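Local coordinates for polyhedrin (Antheraea mylitta cypovirus 4, PDB 5A8S), which probably builds the crystalline matrix of the occlusion bodies (polyhedra) of an insect cypovirus, by packing as trimers into microcrystals that enclose virus particles, at residues L66-L71 against T110-G115; L72-T77 against V213-T218; N123-R128 against A186-A191. All blocks are in the same frame, centred on the assembly; numbering follows the deposited sequence.

In the fold
Contacts 1 and 2 lie on the same side of the chain's centre, their own centres about 10 Å apart. Helix 68-71 leads into the turn of 72-77; segment 66-71 packs on 110-115, while 72-77 meets strand 210-216. R69 O with T75 OG1 and R111 O with E73 N probably hydrogen-bond the two contacts together. Both are buried, yet contact 1 is apolar and aromatic whereas contact 2 sets two carboxylates against each other where another subunit closes in. Contact 3 stands on the opposite side, about 30 Å from contact 1 and 31 Å from contact 2, centre to centre. Only partly buried, it joins two loops through an arginine, backbone carbonyls and waters, nearer the surface.

Contact 1 of 3, residues L66-L71 against T110-G115; sequences LNWREL and TRYPMG
W68 and Y112 bring their rings together nearly parallel but slid apart. The planes are only 17° apart, but the five-membered ring of W68 and the ring of Y112 have slid so far, to a centroid distance of 4.8 Å, that they barely overlap. Contact falls on the pyrrole side of the indole, where W68 NE1 comes within 3.3 Å of Y112 CD1 and W68 CD1 within 3.4 Å of Y112 CE1. In both residues CG is set anti to the backbone N, beside the carbonyl carbon (chi1 -165° in W68, -175° in Y112). The flat, largely apolar rings fill a buried seam, while their polar atoms are satisfied outside it: W68 NE1 donates to the carbonyl of E176, and Y112 OH is hydrogen-bonded to that of N178.

The aliphatic contacts are looser. L71 lies beside Y112, pointing the same way, with L71 CD1 4.0 Å from Y112 OH. P113 CD sits over one face of the neighbouring Y112 ring and also approaches L71 O at 3.6 Å and L71 CB at 4.2 Å; L71 O is itself hydrogen-bonded to Y46 OH.

Polar bonds shape the helix itself. N67 and E70 form a capping box: E70 N donates to N67 OD1 (3.2 Å), nearly along the C=O axis, while N67 N donates to E70 OE1 (3.0 Å). Asparagine suits the N-cap because its short amide reaches back to a backbone N-H of the first turn.

Helix 68-71 follows strand 61-66 and packs on the loop leading into strand 115-121. Helix 92-97 covers W68 through Y93 and L96, and P113 rests on A44 of strand 38-45.

Contact 2 of 3, residues L72-T77 against V213-T218; sequences LEDTTT and VIEFNT
The carboxylates of D74 and E215 meet almost perpendicularly, their planes 83° apart, with D74 OD1 only 2.4 Å from E215 OE1. Two oxygens this close suggest that one acid is protonated. R50 would also offset the charge, as it makes salt bridges to D74 OD1 and E215 OE1, and T85 of the third subunit bonds to both oxygens. E215 OE2 accepts from D74 N on its syn side, 30° out of the carboxylate plane (2.8 Å). The E73 carboxylate is occupied by R50 and S48.

L72 to T75 form a type II beta turn, closed by T75 N donating to L72 O (3.2 Å). D74 takes the third position with a positive phi of 69°, and its N-H is directed at E215. The length of glutamate lets its carboxylate reach the turn from the strand. V213 CG2 lies 3.8 Å from the carbonyl T76 O, a methyl against a backbone oxygen; the branched valine covers the backbone of T75 and T76 with its two methyls.

The turn follows helix 68-71 and lies against strand 210-216, an outermost strand of the six-stranded sheet within this chain. That strand is hydrogen-bonded to strand 51-58, with the turn over the side on which V213 and E215 lie.

Contact 3 of 3, residues N123-R128 against A186-A191; sequences NIDWTR and ARQDGA
R187 reaches across to the 123-128 loop and grips the carbonyl of I124 side-on with NE and NH2, in a junction of two loops that includes a single beta bridge between I124 and A186. Both nitrogens approach I124 O from the same face of its plane, NE at 3.2 Å from 45° above it and NH2 at 3.1 Å with less tilt. The guanidinium is brought round by a bend at chi3 (-52°), which turns NE back toward the loop. Arginine suits this place because one flat group can serve several acceptors.

The amide of N123 crosses R187 at about a right angle, the two planes 87° apart, so that N123 OD1 lies over one face of the guanidinium, where it would be attracted to the positive group, though the angle to NH1 is too poor for a hydrogen bond. The backbones join as well, R187 N donating to N123 O at 2.8 Å.

W126 crosses R187 obliquely. W126 NE1 and R187 NH2 are both donors, and a water in the plane of both groups accepts from each; R168 makes a cation-pi contact with the ring.

D125 opens a type I turn to R128, and its short carboxylate forms an Asx turn with T127 N, while T127 OG1 donates to the same oxygen on its syn side. A further water donates to D125 OD1 (2.6 Å) and to Q188 OE1 (2.7 Å).

Contact 1 of 3, residues L66-L71 against T110-G115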
loop_
_atom_site.group_PDB
_atom_site.type_symbol
_atom_site.label_atom_id
_atom_site.label_comp_id
_atom_site.label_asym_id
_atom_site.label_seq_id
_atom_site.Cartn_x
_atom_site.Cartn_y
_atom_site.Cartn_z
ATOM N N LEU A 66 1.851 -2.579 -10.931
ATOM C CA LEU A 66 1.956 -4.036 -10.892
ATOM C C LEU A 66 3.324 -4.454 -11.416
ATOM O O LEU A 66 3.625 -4.241 -12.592
ATOM C CB LEU A 66 0.873 -4.656 -11.776
ATOM C CG LEU A 66 -0.547 -4.230 -11.411
ATOM C CD1 LEU A 66 -1.526 -4.692 -12.474
ATOM C CD2 LEU A 66 -0.906 -4.778 -10.047
ATOM N N ASN A 67 4.157 -5.030 -10.555
ATOM C CA ASN A 67 5.486 -5.438 -10.993
ATOM C C ASN A 67 5.472 -6.832 -11.610
ATOM O O ASN A 67 4.431 -7.486 -11.697
ATOM C CB ASN A 67 6.530 -5.325 -9.876
ATOM C CG ASN A 67 6.211 -6.183 -8.672
ATOM O OD1 ASN A 67 5.575 -7.226 -8.781
ATOM N ND2 ASN A 67 6.662 -5.740 -7.505
ATOM N N TRP A 68 6.639 -7.267 -12.057
ATOM C CA TRP A 68 6.732 -8.440 -12.904
ATOM C C TRP A 68 6.114 -9.685 -12.246
ATOM O O TRP A 68 5.303 -10.388 -12.858
ATOM C CB TRP A 68 8.193 -8.674 -13.247
ATOM C CG TRP A 68 8.398 -9.606 -14.366
ATOM C CD1 TRP A 68 8.350 -9.319 -15.699
ATOM C CD2 TRP A 68 8.710 -10.995 -14.260
ATOM N NE1 TRP A 68 8.616 -10.450 -16.432
ATOM C CE2 TRP A 68 8.841 -11.491 -15.571
ATOM C CE3 TRP A 68 8.902 -11.866 -13.180
ATOM C CZ2 TRP A 68 9.151 -12.824 -15.835
ATOM C CZ3 TRP A 68 9.206 -13.193 -13.444
ATOM C CH2 TRP A 68 9.333 -13.657 -14.760
ATOM N N ARG A 69 6.475 -9.947 -10.997
ATOM C CA ARG A 69 5.982 -11.136 -10.324
ATOM C C ARG A 69 4.488 -11.050 -10.032
ATOM O O ARG A 69 3.806 -12.071 -10.058
ATOM C CB ARG A 69 6.771 -11.406 -9.041
ATOM C CG ARG A 69 8.201 -11.871 -9.315
ATOM C CD ARG A 69 8.925 -12.255 -8.034
ATOM N NE ARG A 69 9.290 -11.068 -7.272
ATOM C CZ ARG A 69 10.451 -10.891 -6.650
ATOM N NH1 ARG A 69 11.392 -11.829 -6.687
ATOM N NH2 ARG A 69 10.672 -9.764 -5.986
ATOM N N GLU A 70 3.974 -9.850 -9.764
ATOM C CA GLU A 70 2.533 -9.695 -9.521
ATOM C C GLU A 70 1.754 -10.014 -10.779
ATOM O O GLU A 70 0.624 -10.486 -10.704
ATOM C CB GLU A 70 2.186 -8.273 -9.036
ATOM C CG GLU A 70 2.684 -7.973 -7.634
ATOM C CD GLU A 70 2.476 -6.523 -7.219
ATOM O OE1 GLU A 70 2.684 -5.614 -8.049
ATOM O OE2 GLU A 70 2.114 -6.294 -6.047
ATOM N N LEU A 71 2.368 -9.769 -11.933
ATOM C CA LEU A 71 1.719 -9.986 -13.217
ATOM C C LEU A 71 1.678 -11.462 -13.637
ATOM O O LEU A 71 0.902 -11.836 -14.517
ATOM C CB LEU A 71 2.430 -9.161 -14.299
ATOM C CG LEU A 71 2.145 -7.649 -14.279
ATOM C CD1 LEU A 71 3.085 -6.906 -15.212
ATOM C CD2 LEU A 71 0.684 -7.366 -14.657
ATOM N N THR A 110 6.323 -18.549 -19.425
ATOM C CA THR A 110 5.031 -18.543 -20.116
ATOM C C THR A 110 3.882 -18.100 -19.216
ATOM O O THR A 110 2.750 -17.935 -19.667
ATOM C CB THR A 110 4.708 -19.906 -20.764
ATOM O OG1 THR A 110 4.741 -20.933 -19.774
ATOM C CG2 THR A 110 5.728 -20.230 -21.874
ATOM N N ARG A 111 4.191 -17.895 -17.942
ATOM C CA ARG A 111 3.258 -17.286 -17.007
ATOM C C ARG A 111 3.170 -15.776 -17.184
ATOM O O ARG A 111 2.312 -15.129 -16.589
ATOM C CB ARG A 111 3.698 -17.575 -15.570
ATOM C CG ARG A 111 3.635 -19.035 -15.172
ATOM C CD ARG A 111 4.218 -19.214 -13.774
ATOM N NE ARG A 111 5.596 -18.734 -13.692
ATOM C CZ ARG A 111 6.249 -18.546 -12.552
ATOM N NH1 ARG A 111 5.645 -18.796 -11.399
ATOM N NH2 ARG A 111 7.504 -18.120 -12.560
ATOM N N TYR A 112 4.060 -15.183 -17.969
ATOM C CA TYR A 112 3.999 -13.732 -18.140
ATOM C C TYR A 112 2.932 -13.388 -19.186
ATOM O O TYR A 112 2.837 -14.056 -20.212
ATOM C CB TYR A 112 5.361 -13.146 -18.541
ATOM C CG TYR A 112 5.304 -11.640 -18.594
ATOM C CD1 TYR A 112 5.522 -10.884 -17.458
ATOM C CD2 TYR A 112 4.971 -10.984 -19.770
ATOM C CE1 TYR A 112 5.428 -9.500 -17.491
ATOM C CE2 TYR A 112 4.881 -9.610 -19.819
ATOM C CZ TYR A 112 5.102 -8.875 -18.672
ATOM O OH TYR A 112 5.016 -7.504 -18.712
ATOM N N PRO A 113 2.124 -12.343 -18.938
ATOM C CA PRO A 113 0.969 -12.116 -19.817
ATOM C C PRO A 113 1.337 -11.499 -21.167
ATOM O O PRO A 113 2.363 -10.833 -21.296
ATOM C CB PRO A 113 0.100 -11.165 -19.001
ATOM C CG PRO A 113 1.091 -10.393 -18.172
ATOM C CD PRO A 113 2.182 -11.364 -17.833
ATOM N N MET A 114 0.505 -11.745 -22.172
ATOM C CA MET A 114 0.703 -11.174 -23.500
ATOM C C MET A 114 0.265 -9.713 -23.568
ATOM O O MET A 114 0.703 -8.956 -24.435
ATOM C CB MET A 114 -0.068 -12.014 -24.521
ATOM C CG MET A 114 0.171 -13.504 -24.304
ATOM S SD MET A 114 -0.304 -14.527 -25.689
ATOM C CE MET A 114 -2.088 -14.545 -25.495
ATOM N N GLY A 115 -0.599 -9.319 -22.639
ATOM C CA GLY A 115 -1.111 -7.959 -22.591
ATOM C C GLY A 115 -2.159 -7.835 -21.501
ATOM O O GLY A 115 -2.512 -8.831 -20.869
#

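Contact 2 of 3, residues L72-T77 against V213-T218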
loop_
_atom_site.group_PDB
_atom_site.type_symbol
_atom_site.label_atom_id
_atom_site.label_comp_id
_atom_site.label_asym_id
_atom_site.label_seq_id
_atom_site.Cartn_x
_atom_site.Cartn_y
_atom_site.Cartn_z
ATOM N N LEU A 72 2.502 -12.299 -13.014
ATOM C CA LEU A 72 2.598 -13.712 -13.410
ATOM C C LEU A 72 1.312 -14.500 -13.123
ATOM O O LEU A 72 0.661 -14.309 -12.096
ATOM C CB LEU A 72 3.762 -14.402 -12.693
ATOM C CG LEU A 72 5.169 -13.854 -12.929
ATOM C CD1 LEU A 72 6.176 -14.636 -12.090
ATOM C CD2 LEU A 72 5.528 -13.918 -14.406
ATOM N N GLU A 73 0.963 -15.402 -14.033
ATOM C CA GLU A 73 -0.138 -16.341 -13.806
ATOM C C GLU A 73 0.046 -17.080 -12.465
ATOM O O GLU A 73 1.159 -17.505 -12.137
ATOM C CB GLU A 73 -0.170 -17.346 -14.963
ATOM C CG GLU A 73 -1.409 -18.203 -15.035
ATOM C CD GLU A 73 -1.397 -19.150 -16.232
ATOM O OE1 GLU A 73 -0.324 -19.371 -16.841
ATOM O OE2 GLU A 73 -2.468 -19.683 -16.564
ATOM N N ASP A 74 -1.031 -17.186 -11.724
ATOM C CA ASP A 74 -1.105 -17.898 -10.434
ATOM C C ASP A 74 -0.356 -17.247 -9.305
ATOM O O ASP A 74 -0.311 -17.828 -8.266
ATOM C CB ASP A 74 -0.761 -19.370 -10.582
ATOM C CG ASP A 74 -1.568 -19.994 -11.661
ATOM O OD1 ASP A 74 -2.751 -19.702 -11.694
ATOM O OD2 ASP A 74 -0.997 -20.653 -12.500
ATOM N N THR A 75 0.141 -16.016 -9.477
ATOM C CA THR A 75 0.545 -15.234 -8.312
ATOM C C THR A 75 -0.661 -14.383 -7.836
ATOM O O THR A 75 -1.589 -14.163 -8.562
ATOM C CB THR A 75 1.812 -14.340 -8.502
ATOM O OG1 THR A 75 1.519 -13.304 -9.399
ATOM C CG2 THR A 75 2.994 -15.133 -8.993
ATOM N N THR A 76 -0.620 -13.987 -6.576
ATOM C CA THR A 76 -1.623 -13.111 -6.025
ATOM C C THR A 76 -0.978 -11.916 -5.325
ATOM O O THR A 76 -1.658 -11.013 -4.948
ATOM C CB THR A 76 -2.546 -13.841 -5.032
ATOM O OG1 THR A 76 -1.791 -14.369 -3.945
ATOM C CG2 THR A 76 -3.291 -14.952 -5.710
ATOM N N THR A 77 0.348 -11.968 -5.177
ATOM C CA THR A 77 1.137 -10.878 -4.600
ATOM C C THR A 77 2.496 -10.851 -5.289
ATOM O O THR A 77 2.718 -11.594 -6.237
ATOM C CB THR A 77 1.415 -11.115 -3.115
ATOM O OG1 THR A 77 2.048 -12.394 -2.962
ATOM C CG2 THR A 77 0.139 -11.090 -2.314
ATOM N N VAL A 213 -7.474 -10.080 -6.463
ATOM C CA VAL A 213 -6.844 -10.722 -7.606
ATOM C C VAL A 213 -7.587 -12.029 -7.870
ATOM O O VAL A 213 -7.536 -12.953 -7.062
ATOM C CB VAL A 213 -5.357 -11.017 -7.344
ATOM C CG1 VAL A 213 -4.724 -11.668 -8.564
ATOM C CG2 VAL A 213 -4.617 -9.731 -6.974
ATOM N N ILE A 214 -8.293 -12.093 -8.991
ATOM C CA ILE A 214 -9.155 -13.233 -9.281
ATOM C C ILE A 214 -8.709 -13.911 -10.557
ATOM O O ILE A 214 -8.448 -13.243 -11.545
ATOM C CB ILE A 214 -10.619 -12.785 -9.498
ATOM C CG1 ILE A 214 -11.074 -11.849 -8.379
ATOM C CG2 ILE A 214 -11.529 -13.997 -9.609
ATOM C CD1 ILE A 214 -11.134 -10.402 -8.792
ATOM N N GLU A 215 -8.637 -15.237 -10.568
ATOM C CA GLU A 215 -8.274 -15.906 -11.808
ATOM C C GLU A 215 -9.478 -16.488 -12.544
ATOM O O GLU A 215 -10.511 -16.764 -11.947
ATOM C CB GLU A 215 -7.184 -16.947 -11.564
ATOM C CG GLU A 215 -5.838 -16.272 -11.348
ATOM C CD GLU A 215 -4.658 -17.185 -11.573
ATOM O OE1 GLU A 215 -4.683 -18.339 -11.086
ATOM O OE2 GLU A 215 -3.699 -16.732 -12.232
ATOM N N PHE A 216 -9.318 -16.638 -13.853
ATOM C CA PHE A 216 -10.351 -17.159 -14.740
ATOM C C PHE A 216 -9.724 -18.193 -15.659
ATOM O O PHE A 216 -8.703 -17.923 -16.290
ATOM C CB PHE A 216 -10.945 -16.023 -15.584
ATOM C CG PHE A 216 -11.388 -14.848 -14.769
ATOM C CD1 PHE A 216 -12.647 -14.825 -14.184
ATOM C CD2 PHE A 216 -10.539 -13.778 -14.563
ATOM C CE1 PHE A 216 -13.043 -13.755 -13.414
ATOM C CE2 PHE A 216 -10.937 -12.697 -13.794
ATOM C CZ PHE A 216 -12.186 -12.690 -13.219
ATOM N N ASN A 217 -10.327 -19.370 -15.746
ATOM C CA ASN A 217 -9.737 -20.443 -16.533
ATOM C C ASN A 217 -9.931 -20.267 -18.036
ATOM O O ASN A 217 -9.239 -20.897 -18.829
ATOM C CB ASN A 217 -10.275 -21.801 -16.075
ATOM C CG ASN A 217 -9.663 -22.253 -14.756
ATOM O OD1 ASN A 217 -8.664 -21.696 -14.305
ATOM N ND2 ASN A 217 -10.250 -23.275 -14.140
ATOM N N THR A 218 -10.855 -19.401 -18.432
ATOM C CA THR A 218 -11.091 -19.180 -19.851
ATOM C C THR A 218 -11.865 -17.872 -20.060
ATOM O O THR A 218 -12.475 -17.361 -19.126
ATOM C CB THR A 218 -11.809 -20.392 -20.456
ATOM O OG1 THR A 218 -11.738 -20.334 -21.885
ATOM C CG2 THR A 218 -13.252 -20.467 -19.994
#

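Contact 3 of 3, residues N123-R128 against A186-A191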
loop_
_atom_site.group_PDB
_atom_site.type_symbol
_atom_site.label_atom_id
_atom_site.label_comp_id
_atom_site.label_asym_id
_atom_site.label_seq_id
_atom_site.Cartn_x
_atom_site.Cartn_y
_atom_site.Cartn_z
ATOM N N ASN A 123 -17.315 7.833 -12.472
ATOM C CA ASN A 123 -17.160 9.270 -12.613
ATOM C C ASN A 123 -15.689 9.641 -12.741
ATOM O O ASN A 123 -15.177 10.468 -11.999
ATOM C CB ASN A 123 -17.764 9.966 -11.392
ATOM C CG ASN A 123 -17.857 11.461 -11.562
ATOM O OD1 ASN A 123 -17.957 11.964 -12.683
ATOM N ND2 ASN A 123 -17.816 12.189 -10.448
ATOM N N ILE A 124 -15.010 9.013 -13.688
ATOM C CA ILE A 124 -13.574 9.186 -13.820
ATOM C C ILE A 124 -13.247 10.457 -14.613
ATOM O O ILE A 124 -14.016 10.877 -15.463
ATOM C CB ILE A 124 -12.971 7.921 -14.454
ATOM C CG1 ILE A 124 -12.904 6.816 -13.388
ATOM C CG2 ILE A 124 -11.580 8.190 -15.020
ATOM C CD1 ILE A 124 -12.817 5.429 -13.939
ATOM N N ASP A 125 -12.128 11.103 -14.286
ATOM C CA ASP A 125 -11.635 12.217 -15.088
ATOM C C ASP A 125 -10.987 11.611 -16.329
ATOM O O ASP A 125 -9.840 11.171 -16.282
ATOM C CB ASP A 125 -10.626 13.052 -14.292
ATOM C CG ASP A 125 -9.870 14.050 -15.162
ATOM O OD1 ASP A 125 -10.269 14.248 -16.327
ATOM O OD2 ASP A 125 -8.877 14.639 -14.680
ATOM N N TRP A 126 -11.733 11.570 -17.426
ATOM C CA TRP A 126 -11.255 10.912 -18.650
ATOM C C TRP A 126 -10.063 11.618 -19.280
ATOM O O TRP A 126 -9.343 11.026 -20.073
ATOM C CB TRP A 126 -12.382 10.788 -19.674
ATOM C CG TRP A 126 -13.528 10.001 -19.151
ATOM C CD1 TRP A 126 -14.804 10.438 -18.950
ATOM C CD2 TRP A 126 -13.497 8.635 -18.729
ATOM N NE1 TRP A 126 -15.578 9.417 -18.439
ATOM C CE2 TRP A 126 -14.795 8.300 -18.295
ATOM C CE3 TRP A 126 -12.495 7.659 -18.681
ATOM C CZ2 TRP A 126 -15.116 7.030 -17.813
ATOM C CZ3 TRP A 126 -12.815 6.402 -18.213
ATOM C CH2 TRP A 126 -14.117 6.097 -17.783
ATOM N N THR A 127 -9.841 12.877 -18.928
ATOM C CA THR A 127 -8.723 13.609 -19.511
ATOM C C THR A 127 -7.384 13.243 -18.850
ATOM O O THR A 127 -6.322 13.467 -19.432
ATOM C CB THR A 127 -8.949 15.140 -19.446
ATOM O OG1 THR A 127 -8.646 15.617 -18.137
ATOM C CG2 THR A 127 -10.396 15.497 -19.795
ATOM N N ARG A 128 -7.428 12.669 -17.647
ATOM C CA ARG A 128 -6.197 12.279 -16.951
ATOM C C ARG A 128 -6.164 10.805 -16.526
ATOM O O ARG A 128 -5.362 10.410 -15.677
ATOM C CB ARG A 128 -5.944 13.206 -15.746
ATOM C CG ARG A 128 -5.903 14.688 -16.148
ATOM C CD ARG A 128 -5.745 15.620 -14.945
ATOM N NE ARG A 128 -4.381 15.586 -14.428
ATOM C CZ ARG A 128 -3.986 14.906 -13.356
ATOM N NH1 ARG A 128 -4.860 14.220 -12.620
ATOM N NH2 ARG A 128 -2.712 14.943 -12.995
ATOM N N ALA A 186 -11.309 10.798 -9.564
ATOM C CA ALA A 186 -12.653 11.334 -9.702
ATOM C C ALA A 186 -12.608 12.571 -10.598
ATOM O O ALA A 186 -11.639 13.329 -10.572
ATOM C CB ALA A 186 -13.213 11.692 -8.323
ATOM N N ARG A 187 -13.657 12.767 -11.387
ATOM C CA ARG A 187 -13.765 13.926 -12.263
ATOM C C ARG A 187 -13.750 15.184 -11.415
ATOM O O ARG A 187 -14.197 15.164 -10.267
ATOM C CB ARG A 187 -15.064 13.843 -13.069
ATOM C CG ARG A 187 -15.220 14.906 -14.155
ATOM C CD ARG A 187 -16.404 14.562 -15.050
ATOM N NE ARG A 187 -16.265 13.191 -15.534
ATOM C CZ ARG A 187 -17.272 12.361 -15.779
ATOM N NH1 ARG A 187 -18.534 12.748 -15.622
ATOM N NH2 ARG A 187 -17.013 11.129 -16.187
ATOM N N GLN A 188 -13.203 16.271 -11.954
ATOM C CA GLN A 188 -13.256 17.548 -11.257
ATOM C C GLN A 188 -14.704 17.773 -10.810
ATOM O O GLN A 188 -15.641 17.448 -11.533
ATOM C CB GLN A 188 -12.739 18.701 -12.145
ATOM C CG GLN A 188 -13.626 19.098 -13.318
ATOM C CD GLN A 188 -13.386 18.273 -14.577
ATOM O OE1 GLN A 188 -13.011 17.104 -14.509
ATOM N NE2 GLN A 188 -13.616 18.884 -15.740
ATOM N N ASP A 189 -14.875 18.297 -9.603
ATOM C CA ASP A 189 -16.203 18.488 -9.010
ATOM C C ASP A 189 -16.787 19.814 -9.482
ATOM O O ASP A 189 -17.007 20.723 -8.683
ATOM C CB ASP A 189 -16.077 18.465 -7.480
ATOM C CG ASP A 189 -17.421 18.473 -6.759
ATOM O OD1 ASP A 189 -18.444 18.073 -7.346
ATOM O OD2 ASP A 189 -17.441 18.858 -5.573
ATOM N N GLY A 190 -17.037 19.925 -10.782
ATOM C CA GLY A 190 -17.380 21.209 -11.373
ATOM C C GLY A 190 -16.209 22.154 -11.202
ATOM O O GLY A 190 -15.071 21.781 -11.483
ATOM N N ALA A 191 -16.492 23.358 -10.711
ATOM C CA ALA A 191 -15.481 24.376 -10.450
ATOM C C ALA A 191 -14.833 24.238 -9.064
ATOM O O ALA A 191 -13.875 24.958 -8.743
ATOM C CB ALA A 191 -16.100 25.755 -10.592
HETATM O O HOH W 1 -12.359 15.785 -16.790
HETATM O O HOH W 2 -14.032 13.553 -17.497
HETATM O O HOH W 3 -18.070 8.622 -16.902
#